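Local coordinates for protein 6-aminohexanoate-dimer hydrolase (Bacillus anthracis, PDB 4GB7) that probably hydrolyses the amide bond of 6-aminohexanoate dimers, as a serine hydrolase of the beta-lactamase family, at residues T146-I150 against L257-I261; Q183-M188 against Y355-W359; I337-E342 against W359-H363. All blocks are in the same frame, centred on the assembly; numbering follows the deposited sequence.

In the fold
The three contacts illustrate how chemistry changes from the core of a beta-lactamase-like fold towards its surface. Contact 1, helix against helix, is buried and holds together by apolar packing without a hydrogen bond across it. Contact 2, centred about 11 Å from it, is also buried yet strongly polar: a helix end meets a tight hairpin turn through several hydrogen bonds. Met186 and Leu185 of contact 2 pack on Gly147, Ile150 and Leu257 of contact 1. Contact 3 is partly buried, with an apolar centre and a solvent-facing margin. It uses the same hairpin as contact 2, shares Trp359 with it, and has its centre about 21 Å from that of contact 1, which it does not touch.

Contact 1 of 3, residues T146-I150 against L257-I261; sequences TGAII and LAWII
Two helical segments, 146-150 and 257-261, run in broadly the same direction, their axes 9.8 Å apart at closest approach and crossing at +48°. Thr146 lies opposite Ala258 (CA to CA 6.1 Å) and Ile150 opposite Ile261 (CA to CA 7.0 Å). Each is a regular alpha-helical turn, closed by Ile150 N to Thr146 O (2.9 Å) and Ile261 N to Leu257 O (3.0 Å).

Contacts between side chains gather round Ile150. Its m,m rotamer carries CD1 to 3.8 Å from Ile261 CG1 and 4.0 Å from Leu257 CD2. Ile261, in the m,t rotamer, sends CD1 to within 3.8 Å of Ile149 CG2, and Thr146 (chi1 m) places CG2 3.6 Å from Leu257 CB. Such interlocking of branched residues is ordinary core packing, here in the helical region of a beta-lactamase-type fold; helix 143-155 begins with the lysine of a probable SxxK motif. Leu185 and Met186 of helix 182-186 pack on Leu257, and helix 269-278 reaches Ile149 and Ile261.

Side chains also rest on main chain. Thr146 CG2 lies 3.8 Å from Ala258 N, Ile150 CD1 3.6 Å from Leu257 O, and Ile261 CD1 3.8 Å from Thr146 O.

Contact 2 of 3, residues Q183-M188 against Y355-W359; sequences QQLMDM and YHNQW
A helix ending at 186 meets the tip of a beta hairpin, with Met186 CA 4.5 Å from Asn357 CA and Asp187 CA 4.9 Å from His356 CA. Met188, with positive phi (58°/47°), is the C' residue of the Schellman motif closing the helix. His356 to Trp359 form a type I' turn, Asn357 at 53°/43° and Gln358 at 82°/5°, closed by His356 N to Trp359 O (2.9 Å) and Trp359 N to His356 O (3.0 Å).

Met186, a selenomethionine, has the most surface covered. Its carbonyl O accepts Gln358 NE2 (2.9 Å) and, weakly, Gln358 N (3.1 Å), while its CB lies 3.4 Å from Asn357 OD1.

Asn357 donates from N to Asp187 OD1 (3.0 Å) and accepts Gln183 NE2 at OD1 (2.8 Å). Asp187 OD1 also takes His356 ND1 (2.6 Å), and OD2 takes Gln183 NE2 (3.0 Å).

Tyr355, chi1 t, brings CE1 to 3.3 Å from CG of the selenomethionine Met188; one water donates to both Tyr355 O (2.8 Å) and Asp187 O (2.7 Å).

From the turn, Gln358 OE1 reaches out to a hydrogen bond with Thr254 OG1 of helix 251-265, and Gln358 and Met188 both touch Lys143, the probable SxxK lysine, on helix 143-155.

Contact 3 of 3, residues I337-E342 against W359-H363; sequences IKNVQE and WWIPH
Ile337, in the last turn of helix 332-338, forms the apolar centre with Ile361 and Trp359, which lie on the second strand of the two-stranded antiparallel hairpin 354-361. The helix end thus packs across that hairpin within the beta-lactamase-type fold. Ile337 and Ile361 face each other, CA to CA 7.4 Å. Ile337 (m,t) sets CD1 over one face of the Trp359 ring, 3.3 Å from CD1 of the tryptophan, and CG2 3.8 Å from Ile361 CG1. Phe369, on strand 369-373, closes round this group by touching both Ile337 and Trp359.

Outward, the chain turns at Asn339, with Val340 N bonded to Ile337 O (3.1 Å), and becomes extended from Val340 (-75°/112°). Val340 CB then meets Ile361 CD1 at 3.5 Å.

At the polar edge His363, in a left-handed helical backbone conformation (54°/54°), donates from NE2 to Val340 O (2.8 Å), while its ND1 pairs with Ser352 O. Over the face of the His363 ring stands Glu342, its CB 4.2 Å from the centroid in a CH-pi contact 8° off the normal.

Contact 1 of 3, residues T146-I150 against L257-I261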
loop_
_atom_site.group_PDB
_atom_site.type_symbol
_atom_site.label_atom_id
_atom_site.label_comp_id
_atom_site.label_asym_id
_atom_site.label_seq_id
_atom_site.Cartn_x
_atom_site.Cartn_y
_atom_site.Cartn_z
ATOM N N THR A 146 7.004 2.838 4.295
ATOM C CA THR A 146 8.425 2.510 4.287
ATOM C C THR A 146 9.202 3.451 3.391
ATOM O O THR A 146 10.259 3.982 3.800
ATOM C CB THR A 146 8.652 1.037 3.909
ATOM O OG1 THR A 146 8.182 0.226 4.993
ATOM C CG2 THR A 146 10.134 0.711 3.645
ATOM N N GLY A 147 8.708 3.707 2.204
ATOM C CA GLY A 147 9.367 4.644 1.271
ATOM C C GLY A 147 9.541 6.050 1.862
ATOM O O GLY A 147 10.600 6.668 1.765
ATOM N N ALA A 148 8.490 6.550 2.484
ATOM C CA ALA A 148 8.503 7.889 3.077
ATOM C C ALA A 148 9.551 8.013 4.163
ATOM O O ALA A 148 10.239 9.043 4.227
ATOM C CB ALA A 148 7.134 8.220 3.635
ATOM N N ILE A 149 9.659 6.984 5.014
ATOM C CA ILE A 149 10.622 6.982 6.129
ATOM C C ILE A 149 12.029 6.844 5.586
ATOM O O ILE A 149 12.957 7.523 6.098
ATOM C CB ILE A 149 10.308 5.913 7.228
ATOM C CG1 ILE A 149 8.921 6.242 7.842
ATOM C CG2 ILE A 149 11.411 5.863 8.303
ATOM C CD1 ILE A 149 8.277 5.109 8.620
ATOM N N ILE A 150 12.223 5.995 4.575
ATOM C CA ILE A 150 13.540 5.932 3.934
ATOM C C ILE A 150 14.006 7.295 3.404
ATOM O O ILE A 150 15.168 7.741 3.645
ATOM C CB ILE A 150 13.582 4.903 2.793
ATOM C CG1 ILE A 150 13.588 3.471 3.388
ATOM C CG2 ILE A 150 14.824 5.120 1.905
ATOM C CD1 ILE A 150 14.837 3.008 4.146
ATOM N N LEU A 257 14.267 -2.606 2.920
ATOM C CA LEU A 257 14.215 -1.204 3.335
ATOM C C LEU A 257 13.721 -1.053 4.777
ATOM O O LEU A 257 14.260 -0.300 5.541
ATOM C CB LEU A 257 13.348 -0.386 2.348
ATOM C CG LEU A 257 13.888 -0.188 0.933
ATOM C CD1 LEU A 257 12.864 0.468 0.022
ATOM C CD2 LEU A 257 15.193 0.626 0.964
ATOM N N ALA A 258 12.669 -1.766 5.146
ATOM C CA ALA A 258 12.181 -1.730 6.532
ATOM C C ALA A 258 13.212 -2.248 7.541
ATOM O O ALA A 258 13.305 -1.725 8.647
ATOM C CB ALA A 258 10.841 -2.435 6.668
ATOM N N TRP A 259 13.966 -3.295 7.163
ATOM C CA TRP A 259 15.031 -3.801 8.002
ATOM C C TRP A 259 16.074 -2.738 8.235
ATOM O O TRP A 259 16.515 -2.538 9.352
ATOM C CB TRP A 259 15.633 -5.057 7.373
ATOM C CG TRP A 259 16.492 -5.915 8.246
ATOM C CD1 TRP A 259 16.909 -5.699 9.568
ATOM C CD2 TRP A 259 17.028 -7.209 7.876
ATOM N NE1 TRP A 259 17.664 -6.764 10.027
ATOM C CE2 TRP A 259 17.796 -7.697 9.031
ATOM C CE3 TRP A 259 16.965 -7.986 6.733
ATOM C CZ2 TRP A 259 18.424 -8.925 9.016
ATOM C CZ3 TRP A 259 17.607 -9.220 6.721
ATOM C CH2 TRP A 259 18.332 -9.673 7.837
ATOM N N ILE A 260 16.378 -1.960 7.211
ATOM C CA ILE A 260 17.280 -0.830 7.351
ATOM C C ILE A 260 16.723 0.214 8.330
ATOM O O ILE A 260 17.435 0.679 9.229
ATOM C CB ILE A 260 17.578 -0.179 5.994
ATOM C CG1 ILE A 260 18.346 -1.171 5.101
ATOM C CG2 ILE A 260 18.374 1.114 6.141
ATOM C CD1 ILE A 260 18.468 -0.764 3.662
ATOM N N ILE A 261 15.446 0.558 8.185
ATOM C CA ILE A 261 14.810 1.487 9.130
ATOM C C ILE A 261 15.025 1.023 10.575
ATOM O O ILE A 261 15.420 1.819 11.456
ATOM C CB ILE A 261 13.315 1.657 8.831
ATOM C CG1 ILE A 261 13.116 2.359 7.474
ATOM C CG2 ILE A 261 12.590 2.456 9.934
ATOM C CD1 ILE A 261 11.699 2.358 6.960
#

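Contact 2 of 3, residues Q183-M188 against Y355-W359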
loop_
_atom_site.group_PDB
_atom_site.type_symbol
_atom_site.label_atom_id
_atom_site.label_comp_id
_atom_site.label_asym_id
_atom_site.label_seq_id
_atom_site.Cartn_x
_atom_site.Cartn_y
_atom_site.Cartn_z
ATOM N N GLN A 183 18.280 3.002 -3.418
ATOM C CA GLN A 183 17.523 3.572 -4.513
ATOM C C GLN A 183 16.936 2.493 -5.430
ATOM O O GLN A 183 15.766 2.588 -5.819
ATOM C CB GLN A 183 18.329 4.636 -5.283
ATOM C CG GLN A 183 17.446 5.456 -6.229
ATOM C CD GLN A 183 16.353 6.229 -5.495
ATOM O OE1 GLN A 183 16.626 7.015 -4.608
ATOM N NE2 GLN A 183 15.103 6.018 -5.889
ATOM N N GLN A 184 17.733 1.483 -5.768
ATOM C CA GLN A 184 17.235 0.315 -6.540
ATOM C C GLN A 184 16.072 -0.384 -5.876
ATOM O O GLN A 184 15.081 -0.772 -6.547
ATOM C CB GLN A 184 18.389 -0.641 -6.884
ATOM C CG GLN A 184 19.288 -0.002 -7.935
ATOM C CD GLN A 184 20.674 -0.688 -8.058
ATOM O OE1 GLN A 184 21.072 -1.542 -7.198
ATOM N NE2 GLN A 184 21.420 -0.310 -9.084
ATOM N N LEU A 185 16.169 -0.542 -4.561
ATOM C CA LEU A 185 15.075 -1.131 -3.769
ATOM C C LEU A 185 13.830 -0.237 -3.820
ATOM O O LEU A 185 12.670 -0.724 -4.099
ATOM C CB LEU A 185 15.526 -1.388 -2.329
ATOM C CG LEU A 185 16.612 -2.428 -2.116
ATOM C CD1 LEU A 185 17.291 -2.281 -0.755
ATOM C CD2 LEU A 185 16.125 -3.861 -2.255
HETATM N N MSE A 186 14.035 1.040 -3.538
HETATM C CA MSE A 186 12.964 2.064 -3.630
HETATM C C MSE A 186 12.219 2.044 -4.978
HETATM O O MSE A 186 10.977 2.219 -5.037
HETATM C CB MSE A 186 13.539 3.463 -3.372
HETATM C CG MSE A 186 13.925 3.760 -1.932
HETATM SE SE MSE A 186 12.330 4.038 -0.878
HETATM C CE MSE A 186 12.256 5.927 -1.153
ATOM N N ASP A 187 12.966 1.795 -6.059
ATOM C CA ASP A 187 12.397 1.792 -7.404
ATOM C C ASP A 187 11.981 0.409 -7.921
ATOM O O ASP A 187 11.646 0.279 -9.115
ATOM C CB ASP A 187 13.376 2.465 -8.392
ATOM C CG ASP A 187 13.492 3.977 -8.165
ATOM O OD1 ASP A 187 12.518 4.561 -7.660
ATOM O OD2 ASP A 187 14.569 4.545 -8.429
HETATM N N MSE A 188 12.040 -0.615 -7.070
HETATM C CA MSE A 188 11.630 -1.950 -7.459
HETATM C C MSE A 188 12.445 -2.434 -8.686
HETATM O O MSE A 188 11.930 -2.945 -9.632
HETATM C CB MSE A 188 10.118 -1.995 -7.711
HETATM C CG MSE A 188 9.357 -1.977 -6.435
HETATM SE SE MSE A 188 9.617 -3.360 -5.207
HETATM C CE MSE A 188 7.996 -3.093 -4.192
ATOM N N TYR A 355 7.351 3.886 -12.163
ATOM C CA TYR A 355 7.332 3.568 -10.737
ATOM C C TYR A 355 8.556 4.206 -10.089
ATOM O O TYR A 355 9.674 4.031 -10.589
ATOM C CB TYR A 355 7.395 2.085 -10.540
ATOM C CG TYR A 355 7.216 1.578 -9.115
ATOM C CD1 TYR A 355 8.262 1.569 -8.212
ATOM C CD2 TYR A 355 5.962 1.087 -8.678
ATOM C CE1 TYR A 355 8.108 1.032 -6.934
ATOM C CE2 TYR A 355 5.800 0.573 -7.402
ATOM C CZ TYR A 355 6.852 0.579 -6.518
ATOM O OH TYR A 355 6.704 0.006 -5.282
ATOM N N HIS A 356 8.343 4.916 -8.987
ATOM C CA HIS A 356 9.427 5.622 -8.306
ATOM C C HIS A 356 9.139 5.669 -6.818
ATOM O O HIS A 356 8.056 6.093 -6.405
ATOM C CB HIS A 356 9.562 7.037 -8.875
ATOM C CG HIS A 356 10.852 7.747 -8.486
ATOM N ND1 HIS A 356 11.989 7.085 -8.147
ATOM C CD2 HIS A 356 11.160 9.087 -8.459
ATOM C CE1 HIS A 356 12.956 7.970 -7.869
ATOM N NE2 HIS A 356 12.468 9.197 -8.082
ATOM N N ASN A 357 10.088 5.214 -5.998
ATOM C CA ASN A 357 10.023 5.360 -4.550
ATOM C C ASN A 357 8.736 4.836 -3.904
ATOM O O ASN A 357 8.150 5.448 -3.007
ATOM C CB ASN A 357 10.271 6.853 -4.207
ATOM C CG ASN A 357 11.667 7.309 -4.617
ATOM O OD1 ASN A 357 12.602 6.495 -4.638
ATOM N ND2 ASN A 357 11.806 8.600 -4.969
ATOM N N GLN A 358 8.331 3.673 -4.373
ATOM C CA GLN A 358 7.193 2.899 -3.874
ATOM C C GLN A 358 5.845 3.354 -4.413
ATOM O O GLN A 358 4.812 2.814 -4.002
ATOM C CB GLN A 358 7.193 2.715 -2.349
ATOM C CG GLN A 358 8.540 2.216 -1.760
ATOM C CD GLN A 358 8.827 0.753 -2.096
ATOM O OE1 GLN A 358 8.328 -0.161 -1.434
ATOM N NE2 GLN A 358 9.695 0.525 -3.102
ATOM N N TRP A 359 5.859 4.322 -5.338
ATOM C CA TRP A 359 4.619 4.844 -5.983
ATOM C C TRP A 359 4.531 4.537 -7.493
ATOM O O TRP A 359 5.523 4.589 -8.236
ATOM C CB TRP A 359 4.534 6.362 -5.830
ATOM C CG TRP A 359 4.326 6.803 -4.424
ATOM C CD1 TRP A 359 5.300 7.105 -3.472
ATOM C CD2 TRP A 359 3.068 7.101 -3.800
ATOM N NE1 TRP A 359 4.730 7.504 -2.323
ATOM C CE2 TRP A 359 3.375 7.520 -2.458
ATOM C CE3 TRP A 359 1.722 7.008 -4.193
ATOM C CZ2 TRP A 359 2.396 7.836 -1.539
ATOM C CZ3 TRP A 359 0.753 7.349 -3.269
ATOM C CH2 TRP A 359 1.083 7.761 -1.957
HETATM O O HOH W 1 11.216 1.744 -11.281
#

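Contact 3 of 3, residues I337-E342 against W359-H363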
loop_
_atom_site.group_PDB
_atom_site.type_symbol
_atom_site.label_atom_id
_atom_site.label_comp_id
_atom_site.label_asym_id
_atom_site.label_seq_id
_atom_site.Cartn_x
_atom_site.Cartn_y
_atom_site.Cartn_z
ATOM N N ILE A 337 8.236 12.414 -7.679
ATOM C CA ILE A 337 7.246 11.646 -8.368
ATOM C C ILE A 337 6.659 12.413 -9.529
ATOM O O ILE A 337 6.546 11.882 -10.649
ATOM C CB ILE A 337 6.148 11.175 -7.424
ATOM C CG1 ILE A 337 6.709 10.093 -6.485
ATOM C CG2 ILE A 337 4.964 10.680 -8.216
ATOM C CD1 ILE A 337 5.883 9.869 -5.219
ATOM N N LYS A 338 6.290 13.668 -9.279
ATOM C CA LYS A 338 5.649 14.494 -10.309
ATOM C C LYS A 338 6.579 14.844 -11.458
ATOM O O LYS A 338 6.130 15.086 -12.544
ATOM C CB LYS A 338 4.980 15.711 -9.667
ATOM C CG LYS A 338 3.799 15.262 -8.774
ATOM C CD LYS A 338 2.992 16.418 -8.193
ATOM C CE LYS A 338 3.797 17.223 -7.192
ATOM N NZ LYS A 338 2.952 18.200 -6.440
ATOM N N ASN A 339 7.877 14.787 -11.233
ATOM C CA ASN A 339 8.871 14.997 -12.302
ATOM C C ASN A 339 9.267 13.744 -13.104
ATOM O O ASN A 339 10.102 13.835 -14.017
ATOM C CB ASN A 339 10.134 15.633 -11.675
ATOM C CG ASN A 339 9.933 17.080 -11.305
ATOM O OD1 ASN A 339 9.097 17.789 -11.881
ATOM N ND2 ASN A 339 10.697 17.532 -10.341
ATOM N N VAL A 340 8.681 12.580 -12.788
ATOM C CA VAL A 340 8.955 11.353 -13.553
ATOM C C VAL A 340 8.226 11.428 -14.901
ATOM O O VAL A 340 6.991 11.370 -14.944
ATOM C CB VAL A 340 8.636 10.029 -12.778
ATOM C CG1 VAL A 340 8.882 8.778 -13.628
ATOM C CG2 VAL A 340 9.478 9.911 -11.525
ATOM N N GLN A 341 8.987 11.527 -15.996
ATOM C CA GLN A 341 8.379 11.605 -17.336
ATOM C C GLN A 341 8.097 10.233 -17.937
ATOM O O GLN A 341 8.669 9.243 -17.494
ATOM C CB GLN A 341 9.276 12.399 -18.280
ATOM C CG GLN A 341 9.507 13.804 -17.760
ATOM C CD GLN A 341 9.782 14.780 -18.861
ATOM O OE1 GLN A 341 10.915 14.922 -19.298
ATOM N NE2 GLN A 341 8.741 15.468 -19.315
ATOM N N GLU A 342 7.183 10.182 -18.915
ATOM C CA GLU A 342 6.898 8.963 -19.612
ATOM C C GLU A 342 8.217 8.486 -20.218
ATOM O O GLU A 342 8.954 9.275 -20.798
ATOM C CB GLU A 342 5.775 9.145 -20.652
ATOM C CG GLU A 342 5.466 7.869 -21.429
ATOM C CD GLU A 342 4.105 7.835 -22.115
ATOM O OE1 GLU A 342 3.895 6.908 -22.933
ATOM O OE2 GLU A 342 3.239 8.703 -21.848
ATOM N N TRP A 359 5.859 4.322 -5.338
ATOM C CA TRP A 359 4.619 4.844 -5.983
ATOM C C TRP A 359 4.531 4.537 -7.493
ATOM O O TRP A 359 5.523 4.589 -8.236
ATOM C CB TRP A 359 4.534 6.362 -5.830
ATOM C CG TRP A 359 4.326 6.803 -4.424
ATOM C CD1 TRP A 359 5.300 7.105 -3.472
ATOM C CD2 TRP A 359 3.068 7.101 -3.800
ATOM N NE1 TRP A 359 4.730 7.504 -2.323
ATOM C CE2 TRP A 359 3.375 7.520 -2.458
ATOM C CE3 TRP A 359 1.722 7.008 -4.193
ATOM C CZ2 TRP A 359 2.396 7.836 -1.539
ATOM C CZ3 TRP A 359 0.753 7.349 -3.269
ATOM C CH2 TRP A 359 1.083 7.761 -1.957
ATOM N N TRP A 360 3.325 4.210 -7.949
ATOM C CA TRP A 360 3.004 4.070 -9.369
ATOM C C TRP A 360 2.651 5.422 -9.951
ATOM O O TRP A 360 1.972 6.254 -9.305
ATOM C CB TRP A 360 1.812 3.142 -9.606
ATOM C CG TRP A 360 1.978 1.748 -9.028
ATOM C CD1 TRP A 360 1.744 1.344 -7.736
ATOM C CD2 TRP A 360 2.466 0.542 -9.728
ATOM N NE1 TRP A 360 2.019 0.013 -7.580
ATOM C CE2 TRP A 360 2.457 -0.528 -8.752
ATOM C CE3 TRP A 360 2.897 0.271 -11.032
ATOM C CZ2 TRP A 360 2.858 -1.803 -9.067
ATOM C CZ3 TRP A 360 3.246 -1.036 -11.354
ATOM C CH2 TRP A 360 3.247 -2.047 -10.398
ATOM N N ILE A 361 3.100 5.636 -11.184
ATOM C CA ILE A 361 2.873 6.879 -11.910
ATOM C C ILE A 361 2.289 6.514 -13.250
ATOM O O ILE A 361 3.037 6.135 -14.176
ATOM C CB ILE A 361 4.195 7.662 -12.096
ATOM C CG1 ILE A 361 4.851 7.913 -10.757
ATOM C CG2 ILE A 361 3.945 8.952 -12.852
ATOM C CD1 ILE A 361 6.321 8.214 -10.840
ATOM N N PRO A 362 0.941 6.553 -13.358
ATOM C CA PRO A 362 0.296 6.084 -14.580
ATOM C C PRO A 362 0.483 6.969 -15.809
ATOM O O PRO A 362 0.123 6.561 -16.900
ATOM C CB PRO A 362 -1.208 6.093 -14.191
ATOM C CG PRO A 362 -1.333 7.106 -13.092
ATOM C CD PRO A 362 -0.043 6.890 -12.320
ATOM N N HIS A 363 0.923 8.205 -15.608
ATOM C CA HIS A 363 0.926 9.258 -16.658
ATOM C C HIS A 363 -0.429 9.443 -17.282
ATOM O O HIS A 363 -0.586 9.407 -18.507
ATOM C CB HIS A 363 2.000 8.953 -17.707
ATOM C CG HIS A 363 3.386 8.957 -17.133
ATOM N ND1 HIS A 363 4.132 7.826 -16.974
ATOM C CD2 HIS A 363 4.126 9.989 -16.586
ATOM C CE1 HIS A 363 5.301 8.160 -16.397
ATOM N NE2 HIS A 363 5.296 9.469 -16.161
#